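Putative N-acetylneuraminate lyase ([Ruminococcus] gnavus ATCC 29149, PDB 6RB7) is a putative lyase of the dihydrodipicolinate synthetase family, built as a TIM barrel and assembled from four chains. Local coordinates at residues V95-M100 with A125-G130. Numbering follows the deposited sequence.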
loop_
_atom_site.group_PDB
_atom_site.type_symbol
_atom_site.label_atom_id
_atom_site.label_comp_id
_atom_site.label_asym_id
_atom_site.label_seq_id
_atom_site.Cartn_x
_atom_site.Cartn_y
_atom_site.Cartn_z
ATOM N N VAL A 95 15.348 -10.909 31.008
ATOM C CA VAL A 95 16.191 -11.336 29.880
ATOM C C VAL A 95 17.527 -10.592 29.929
ATOM O O VAL A 95 18.597 -11.220 29.840
ATOM C CB VAL A 95 15.474 -11.119 28.527
ATOM C CG1 VAL A 95 16.422 -11.309 27.380
ATOM C CG2 VAL A 95 14.249 -12.019 28.410
ATOM N N LEU A 96 17.490 -9.263 30.009
ATOM C CA LEU A 96 18.730 -8.479 29.868
ATOM C C LEU A 96 19.665 -8.756 31.074
ATOM O O LEU A 96 20.863 -8.871 30.858
ATOM C CB LEU A 96 18.425 -7.001 29.711
ATOM C CG LEU A 96 19.646 -6.131 29.480
ATOM C CD1 LEU A 96 20.339 -6.489 28.143
ATOM C CD2 LEU A 96 19.236 -4.671 29.481
ATOM N N GLU A 97 19.104 -8.881 32.262
ATOM C CA GLU A 97 19.929 -9.208 33.453
ATOM C C GLU A 97 20.686 -10.508 33.221
ATOM O O GLU A 97 21.868 -10.565 33.565
ATOM C CB GLU A 97 19.030 -9.286 34.684
ATOM C CG GLU A 97 18.579 -7.932 35.126
ATOM C CD GLU A 97 17.457 -7.923 36.159
ATOM O OE1 GLU A 97 17.028 -9.005 36.588
ATOM O OE2 GLU A 97 16.968 -6.825 36.492
ATOM N N ASN A 98 20.031 -11.528 32.679
ATOM C CA ASN A 98 20.652 -12.853 32.470
ATOM C C ASN A 98 21.638 -12.828 31.311
ATOM O O ASN A 98 22.645 -13.519 31.386
ATOM C CB ASN A 98 19.587 -13.921 32.411
ATOM C CG ASN A 98 19.064 -14.214 33.813
ATOM O OD1 ASN A 98 19.771 -14.874 34.591
ATOM N ND2 ASN A 98 17.887 -13.688 34.152
ATOM N N VAL A 99 21.424 -12.015 30.285
ATOM C CA VAL A 99 22.472 -11.818 29.252
ATOM C C VAL A 99 23.720 -11.227 29.895
ATOM O O VAL A 99 24.845 -11.719 29.685
ATOM C CB VAL A 99 21.945 -10.927 28.101
ATOM C CG1 VAL A 99 23.104 -10.541 27.178
ATOM C CG2 VAL A 99 20.825 -11.654 27.367
ATOM N N MET A 100 23.534 -10.162 30.643
ATOM C CA MET A 100 24.695 -9.378 31.150
ATOM C C MET A 100 25.424 -10.211 32.208
ATOM O O MET A 100 26.638 -10.045 32.312
ATOM C CB MET A 100 24.228 -8.038 31.709
ATOM C CG MET A 100 23.617 -7.099 30.662
ATOM S SD MET A 100 24.639 -6.833 29.198
ATOM C CE MET A 100 25.876 -5.703 29.848
ATOM N N ALA A 125 14.910 1.693 29.359
ATOM C CA ALA A 125 16.131 2.450 29.013
ATOM C C ALA A 125 16.988 2.636 30.275
ATOM O O ALA A 125 18.202 2.410 30.223
ATOM C CB ALA A 125 15.784 3.758 28.357
ATOM N N ARG A 126 16.377 3.107 31.347
ATOM C CA ARG A 126 17.104 3.386 32.610
ATOM C C ARG A 126 17.694 2.081 33.123
ATOM O O ARG A 126 18.873 2.082 33.546
ATOM C CB ARG A 126 16.135 4.000 33.621
ATOM C CG ARG A 126 16.756 4.392 34.950
ATOM C CD ARG A 126 15.625 5.023 35.785
ATOM N NE ARG A 126 15.170 6.284 35.154
ATOM C CZ ARG A 126 14.016 6.510 34.486
ATOM N NH1 ARG A 126 13.088 5.572 34.355
ATOM N NH2 ARG A 126 13.798 7.695 33.934
ATOM N N HIS A 127 16.918 0.993 33.084
ATOM C CA HIS A 127 17.383 -0.327 33.551
ATOM C C HIS A 127 18.592 -0.770 32.722
ATOM O O HIS A 127 19.587 -1.279 33.298
ATOM C CB HIS A 127 16.223 -1.307 33.546
ATOM C CG HIS A 127 16.613 -2.703 33.845
ATOM N ND1 HIS A 127 16.940 -3.599 32.839
ATOM C CD2 HIS A 127 16.686 -3.369 35.017
ATOM C CE1 HIS A 127 17.182 -4.766 33.405
ATOM N NE2 HIS A 127 17.034 -4.661 34.740
ATOM N N ALA A 128 18.524 -0.602 31.395
ATOM C CA ALA A 128 19.608 -1.017 30.493
ATOM C C ALA A 128 20.880 -0.215 30.765
ATOM O O ALA A 128 21.981 -0.804 30.801
ATOM C CB ALA A 128 19.143 -0.929 29.038
ATOM N N GLU A 129 20.768 1.093 30.947
ATOM C CA GLU A 129 21.945 1.927 31.248
ATOM C C GLU A 129 22.518 1.472 32.606
ATOM O O GLU A 129 23.760 1.402 32.761
ATOM C CB GLU A 129 21.607 3.397 31.226
ATOM C CG GLU A 129 22.819 4.225 31.580
ATOM C CD GLU A 129 22.715 5.700 31.250
ATOM O OE1 GLU A 129 22.746 6.060 30.075
ATOM O OE2 GLU A 129 22.632 6.476 32.190
ATOM N N GLY A 130 21.674 1.114 33.535
ATOM C CA GLY A 130 22.122 0.621 34.856
ATOM C C GLY A 130 22.966 -0.634 34.739
ATOM O O GLY A 130 23.843 -0.864 35.611
#
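H127 reaches from helix 118-130 to E97 of helix 89-103, donating through NE2 to OE2 of the carboxylate at 2.8 Å. This histidine-carboxylate hydrogen bond is nearly straight, with an angle of 166° at the hydrogen, and the oxygen lies close to the imidazole plane at the edge of the ring. OE2 is approached on its anti side and somewhat out of the carboxylate plane; the two flat groups are twisted 44° from each other. The glutamate comes up across the histidine at about a right angle, bringing its CG within 3.6 Å of H127 NE2, so that methylene sits beside the same ring edge that its oxygen binds. What sets this up on the histidine side is chi1 of 173°, which places the ring opposite the backbone nitrogen and sends it across the gap.

Deeper in the interface, L96 takes over with a methyl contact. Its CD2 methyl rests against A128, 3.8 Å from CB, and also passes obliquely by the imidazole, 4.2 Å from H127 ND1. Below this layer both residues reach the barrel wall: L96 touches V109 and A111 of strand 108-112, while A128 meets A111 and also I136 of strand 135-138.

The short helical segments run almost parallel, with axes 10.7 Å from each other, as expected for successive outer helices of a TIM barrel, joined through strand 108-112. Such spacing leaves the side chains to bridge the distance. A buried methyl contact thus lies beneath a partly exposed polar bond, and the carboxylate probably fixes the rotation of the imidazole and would favour a proton on NE2, perhaps raising the histidine's affinity for a second one.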